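Local structure of chorismate mutase (Corynebacterium glutamicum, 5HUB) at residues T36-S39 and Q40-K44. The protein probably catalyses the pericyclic rearrangement of chorismate to prephenate, a step of the shikimate pathway toward aromatic amino acids. Numbering follows the deposited sequence.
Sequences TKIS and QTIGK
T41 OG1 donates its proton to the carbonyl oxygen I38 O at 2.6 Å, a side-chain bond back to the preceding turn of the helix. T41 OG1 sits between the backbone N and the carbonyl carbon (chi1 74°), which turns the hydroxyl onto I38 O. The approach is bent, with a C=O...donor angle of 123°, and the donor is tilted from the carbonyl plane. I38 O also accepts the backbone bond from I42 N (3.1 Å), so two donors grip it. Two residues earlier, Q40 N bonds T36 O at 2.9 Å and meets it nearly head-on (162°). The Q40 side chain runs alongside T36, pointing the same way. Its amide carbon CD comes 4.0 Å from T36 CG2.

The regular bonding fades at the end of the helix. S39 O receives a weak bond from G43 N (3.0 Å). The N-H of I42 is shared: besides its bond to I38 O it makes a weak second one to S39 O (3.2 Å). G43 then leaves helical geometry. On the buried side, I38 CG2 and I42 CG2 are in loose apolar contact at 4.4 Å.

The hydroxyls of the earlier turn find partners elsewhere. T36 OG1 is hydrogen-bonded to V32 O one turn back, and S39 OG to G85 O, just beyond helix 74-84. The contact forms the C-terminal end of the long helix 11-42, before the loop to helix 49-70. In the dimer, E20 of the second subunit packs on I38, I21 of that subunit on S39, and Y17 of that subunit on both T41 and I42, while S39 ties this helix end to the C-terminal tail of its own chain.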
ATOM      1  N   THR A  36       1.851   8.955  -5.744  1.00 15.54           N
ATOM      2  CA  THR A  36       2.382   8.655  -7.055  1.00 15.63           C
ATOM      3  C   THR A  36       2.310   9.903  -7.912  1.00 16.39           C
ATOM      4  O   THR A  36       3.281  10.226  -8.584  1.00 18.23           O
ATOM      5  CB  THR A  36       1.596   7.500  -7.638  1.00 16.37           C
ATOM      6  OG1 THR A  36       1.810   6.334  -6.809  1.00 17.60           O
ATOM      7  CG2 THR A  36       1.969   7.226  -9.049  1.00 17.83           C
ATOM      8  N   LYS A  37       1.263  10.693  -7.817  1.00 16.66           N
ATOM      9  CA  LYS A  37       1.137  11.939  -8.555  1.00 17.83           C
ATOM     10  C   LYS A  37       2.290  12.895  -8.152  1.00 17.68           C
ATOM     11  O   LYS A  37       2.918  13.519  -9.015  1.00 20.41           O
ATOM     12  CB  LYS A  37      -0.214  12.585  -8.280  1.00 18.59           C
ATOM     13  CG  LYS A  37      -0.485  13.784  -9.166  0.50 19.11           C
ATOM     14  CD  LYS A  37      -1.929  14.228  -9.070  0.50 24.22           C
ATOM     15  CE  LYS A  37      -2.100  15.174  -7.911  0.50 30.48           C
ATOM     16  NZ  LYS A  37      -3.351  15.980  -8.017  1.00 40.54           N
ATOM     17  N   ILE A  38       2.529  13.046  -6.865  1.00 16.10           N
ATOM     18  CA  ILE A  38       3.626  13.928  -6.396  1.00 16.48           C
ATOM     19  C   ILE A  38       4.942  13.374  -6.878  1.00 16.83           C
ATOM     20  O   ILE A  38       5.801  14.164  -7.390  1.00 19.31           O
ATOM     21  CB  ILE A  38       3.647  14.024  -4.886  1.00 16.58           C
ATOM     22  CG1 ILE A  38       2.437  14.760  -4.400  1.00 18.15           C
ATOM     23  CG2 ILE A  38       4.912  14.792  -4.418  1.00 16.88           C
ATOM     24  CD1 ILE A  38       2.165  14.663  -2.930  1.00 20.29           C
ATOM     25  N   SER A  39       5.223  12.118  -6.716  1.00 16.85           N
ATOM     26  CA  SER A  39       6.454  11.539  -7.135  1.00 18.52           C
ATOM     27  C   SER A  39       6.714  11.747  -8.599  1.00 19.39           C
ATOM     28  O   SER A  39       7.830  12.175  -8.973  1.00 24.03           O
ATOM     29  CB  SER A  39       6.513  10.069  -6.742  1.00 17.89           C
ATOM     30  OG  SER A  39       7.815   9.586  -7.015  1.00 22.67           O
ATOM     31  N   GLN A  40       5.709  11.537  -9.434  1.00 22.14           N
ATOM     32  CA  GLN A  40       5.921  11.675 -10.863  1.00 22.82           C
ATOM     33  C   GLN A  40       6.190  13.130 -11.231  1.00 25.98           C
ATOM     34  O   GLN A  40       6.890  13.412 -12.195  1.00 39.41           O
ATOM     35  CB  GLN A  40       4.737  11.130 -11.652  1.00 22.35           C
ATOM     36  CG  GLN A  40       4.540   9.630 -11.508  1.00 23.89           C
ATOM     37  CD  GLN A  40       3.408   9.085 -12.316  1.00 29.02           C
ATOM     38  OE1 GLN A  40       2.372   9.723 -12.458  1.00 35.59           O
ATOM     39  NE2 GLN A  40       3.568   7.865 -12.816  1.00 35.33           N
ATOM     40  N   THR A  41       5.589  14.043 -10.487  1.00 26.34           N
ATOM     41  CA  THR A  41       5.801  15.451 -10.750  1.00 28.67           C
ATOM     42  C   THR A  41       7.239  15.889 -10.438  1.00 28.09           C
ATOM     43  O   THR A  41       7.784  16.751 -11.154  1.00 37.27           O
ATOM     44  CB  THR A  41       4.812  16.365  -9.982  1.00 28.20           C
ATOM     45  OG1 THR A  41       5.141  16.422  -8.597  1.00 38.80           O
ATOM     46  CG2 THR A  41       3.399  15.993 -10.197  1.00 26.59           C
ATOM     47  N   ILE A  42       7.872  15.294  -9.434  1.00 25.96           N
ATOM     48  CA  ILE A  42       9.208  15.699  -8.910  1.00 25.77           C
ATOM     49  C   ILE A  42      10.471  14.886  -9.331  1.00 29.39           C
ATOM     50  O   ILE A  42      11.620  15.292  -9.088  1.00 39.35           O
ATOM     51  CB  ILE A  42       9.225  15.828  -7.339  1.00 26.34           C
ATOM     52  CG1 ILE A  42       9.300  14.513  -6.572  1.00 26.06           C
ATOM     53  CG2 ILE A  42       8.086  16.675  -6.856  1.00 30.16           C
ATOM     54  CD1 ILE A  42       9.445  14.705  -5.088  1.00 27.00           C
ATOM     55  N   GLY A  43      10.237  13.706  -9.905  1.00 37.90           N
ATOM     56  CA  GLY A  43      11.287  12.727 -10.162  1.00 39.07           C
ATOM     57  C   GLY A  43      12.262  13.324 -11.133  1.00 43.69           C
ATOM     58  O   GLY A  43      11.835  13.852 -12.175  1.00 47.90           O
ATOM     59  N   LYS A  44      13.552  13.255 -10.782  1.00 44.74           N
ATOM     60  CA  LYS A  44      14.573  14.020 -11.485  1.00 40.60           C
ATOM     61  C   LYS A  44      14.837  13.530 -12.906  1.00 42.57           C
ATOM     62  O   LYS A  44      14.751  12.339 -13.276  1.00 48.51           O
ATOM     63  CB  LYS A  44      15.914  14.142 -10.715  1.00 34.46           C
ATOM     64  CG  LYS A  44      16.544  15.546 -10.750  1.00 38.26           C
ATOM     65  CD  LYS A  44      18.055  15.543 -10.572  1.00 38.53           C
ATOM     66  CE  LYS A  44      18.568  16.923 -10.136  1.00 40.34           C
ATOM     67  NZ  LYS A  44      19.747  17.444 -10.901  1.00 41.26           N
TER